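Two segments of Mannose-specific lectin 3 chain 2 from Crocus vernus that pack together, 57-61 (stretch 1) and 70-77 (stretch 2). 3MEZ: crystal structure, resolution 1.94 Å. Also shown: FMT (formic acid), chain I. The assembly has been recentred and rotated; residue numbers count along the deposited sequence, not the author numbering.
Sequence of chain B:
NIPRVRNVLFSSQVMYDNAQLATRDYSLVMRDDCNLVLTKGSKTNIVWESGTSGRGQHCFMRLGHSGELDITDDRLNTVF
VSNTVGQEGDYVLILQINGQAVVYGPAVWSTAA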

# COMPACT_ATOMS: atom_id res chain seq x y z
N GLN B 57 -5.18 6.39 -17.70
CA GLN B 57 -4.31 5.25 -17.61
C GLN B 57 -3.57 5.01 -16.28
O GLN B 57 -2.91 4.03 -16.14
CB GLN B 57 -3.33 5.18 -18.79
CG GLN B 57 -3.41 6.30 -19.76
CD GLN B 57 -2.33 6.20 -20.84
OE1 GLN B 57 -1.55 7.14 -21.06
NE2 GLN B 57 -2.30 5.07 -21.53
N HIS B 58 -3.68 5.93 -15.34
CA HIS B 58 -3.06 5.78 -14.03
C HIS B 58 -4.05 6.02 -12.87
O HIS B 58 -3.69 6.58 -11.88
CB HIS B 58 -1.79 6.65 -13.88
CG HIS B 58 -0.81 6.52 -15.00
ND1 HIS B 58 -0.59 7.51 -15.92
CD2 HIS B 58 0.01 5.52 -15.35
CE1 HIS B 58 0.30 7.12 -16.79
NE2 HIS B 58 0.68 5.91 -16.47
N CYS B 59 -5.30 5.60 -13.05
CA CYS B 59 -6.35 5.81 -12.06
C CYS B 59 -6.18 4.98 -10.80
O CYS B 59 -5.64 3.93 -10.86
CB CYS B 59 -7.73 5.54 -12.65
SG CYS B 59 -8.11 6.60 -13.94
N PHE B 60 -6.61 5.54 -9.69
CA PHE B 60 -6.63 4.85 -8.43
C PHE B 60 -7.94 5.04 -7.69
O PHE B 60 -8.55 6.04 -7.80
CB PHE B 60 -5.42 5.20 -7.53
CG PHE B 60 -5.40 6.59 -6.99
CD1 PHE B 60 -4.88 7.61 -7.73
CD2 PHE B 60 -5.84 6.87 -5.73
CE1 PHE B 60 -4.82 8.85 -7.25
CE2 PHE B 60 -5.78 8.12 -5.25
CZ PHE B 60 -5.26 9.12 -6.03
N MET B 61 -8.31 4.04 -6.92
CA MET B 61 -9.42 4.10 -6.02
C MET B 61 -8.98 4.23 -4.56
O MET B 61 -8.04 3.66 -4.14
CB MET B 61 -10.30 2.89 -6.18
CG MET B 61 -11.65 3.14 -5.71
SD MET B 61 -11.79 2.60 -4.06
CE MET B 61 -12.11 0.90 -4.30
N ASP B 70 -13.67 7.31 -4.05
CA ASP B 70 -13.27 8.10 -5.19
C ASP B 70 -12.39 7.32 -6.15
O ASP B 70 -11.52 6.65 -5.72
CB ASP B 70 -12.48 9.35 -4.76
CG ASP B 70 -13.21 10.21 -3.76
OD1 ASP B 70 -14.31 10.61 -4.04
OD2 ASP B 70 -12.70 10.47 -2.69
N ILE B 71 -12.66 7.43 -7.43
CA ILE B 71 -11.75 7.03 -8.46
C ILE B 71 -11.09 8.29 -9.02
O ILE B 71 -11.73 9.17 -9.51
CB ILE B 71 -12.39 6.26 -9.59
CG1 ILE B 71 -13.12 5.05 -9.07
CG2 ILE B 71 -11.39 5.84 -10.53
CD1 ILE B 71 -13.88 4.34 -10.06
N THR B 72 -9.77 8.32 -8.91
CA THR B 72 -8.97 9.48 -9.11
C THR B 72 -7.93 9.25 -10.18
O THR B 72 -7.36 8.23 -10.24
CB THR B 72 -8.26 9.84 -7.79
OG1 THR B 72 -9.21 9.90 -6.73
CG2 THR B 72 -7.56 11.12 -7.89
N ASP B 73 -7.74 10.22 -11.04
CA ASP B 73 -6.69 10.15 -12.05
C ASP B 73 -5.33 10.68 -11.59
O ASP B 73 -5.21 11.21 -10.55
CB ASP B 73 -7.13 10.74 -13.38
CG ASP B 73 -7.21 12.25 -13.37
OD1 ASP B 73 -6.81 12.90 -12.46
OD2 ASP B 73 -7.74 12.75 -14.32
N ASP B 74 -4.33 10.58 -12.45
CA ASP B 74 -2.99 11.02 -12.10
C ASP B 74 -2.93 12.49 -11.72
O ASP B 74 -2.11 12.88 -10.95
CB ASP B 74 -1.98 10.71 -13.17
CG ASP B 74 -0.55 10.84 -12.69
OD1 ASP B 74 0.18 11.60 -13.29
OD2 ASP B 74 -0.19 10.19 -11.74
N ARG B 75 -3.84 13.27 -12.27
CA ARG B 75 -3.86 14.70 -12.06
C ARG B 75 -4.62 15.05 -10.80
O ARG B 75 -4.78 16.16 -10.48
CB ARG B 75 -4.43 15.43 -13.27
CG ARG B 75 -3.63 15.23 -14.51
CD ARG B 75 -4.29 15.82 -15.71
NE ARG B 75 -5.14 16.93 -15.34
CZ ARG B 75 -4.73 18.15 -15.02
NH1 ARG B 75 -3.45 18.45 -15.05
NH2 ARG B 75 -5.62 19.08 -14.68
N LEU B 76 -5.09 14.04 -10.12
CA LEU B 76 -5.88 14.16 -8.93
C LEU B 76 -7.32 14.62 -9.15
O LEU B 76 -7.96 15.03 -8.23
CB LEU B 76 -5.19 14.97 -7.86
CG LEU B 76 -3.85 14.45 -7.35
CD1 LEU B 76 -3.28 15.36 -6.35
CD2 LEU B 76 -3.97 13.10 -6.77
N ASN B 77 -7.82 14.56 -10.37
CA ASN B 77 -9.23 14.84 -10.62
C ASN B 77 -10.04 13.57 -10.33
O ASN B 77 -9.63 12.50 -10.66
CB ASN B 77 -9.52 15.26 -12.07
CG ASN B 77 -8.68 16.45 -12.56
OD1 ASN B 77 -8.59 17.46 -11.92
ND2 ASN B 77 -8.12 16.30 -13.73
C FMT I . -4.65 8.67 -15.82
O1 FMT I . -4.53 9.04 -14.67
O2 FMT I . -4.23 9.37 -16.74

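The two stretches run antiparallel, and the backbone pairing centres on Phe60 and Thr72. Phe60 N donates to Thr72 O and Thr72 N to Phe60 O, both at 2.8 Å and nearly linear, a closed two-bond ring that fixes the register. At the next pair, Met61 and Ile71, the CA atoms draw in to 4.5 Å, and the CA of Met61 lies 3.3 Å from Asp70 O, a CA-H...O contact that adds to the pairing.

The Phe60 ring is the main bump. With chi1 at 69° (p), the end of the side chain comes nearer to stretch 2, where Thr72 CB sits over one face, 3.8 Å from the ring centroid in a CH-pi contact. Leu76 CD2 meets the ring edge, 4.2 Å from Phe60 CZ, so the ring fills a hollow floored by Thr72 and bordered by the turn. Leu76 is the last residue of a type I turn that begins at Asp73, closed by the backbone hydrogen bond from Leu76 N to Asp73 O (2.9 Å) and braced by one from Asn77 N to Asp73 OD1 (2.9 Å).

On the sheet face shared by Met61 and Ile71, Met61 CG packs against Ile71 CG1 at 4.1 Å; Ile71 CG2 also reaches Cys59 CB, in the loop before the strand, at 4.2 Å. Beyond the strands, formic acid lodges beside His58, its O1 accepting from Asp74 N at 2.7 Å.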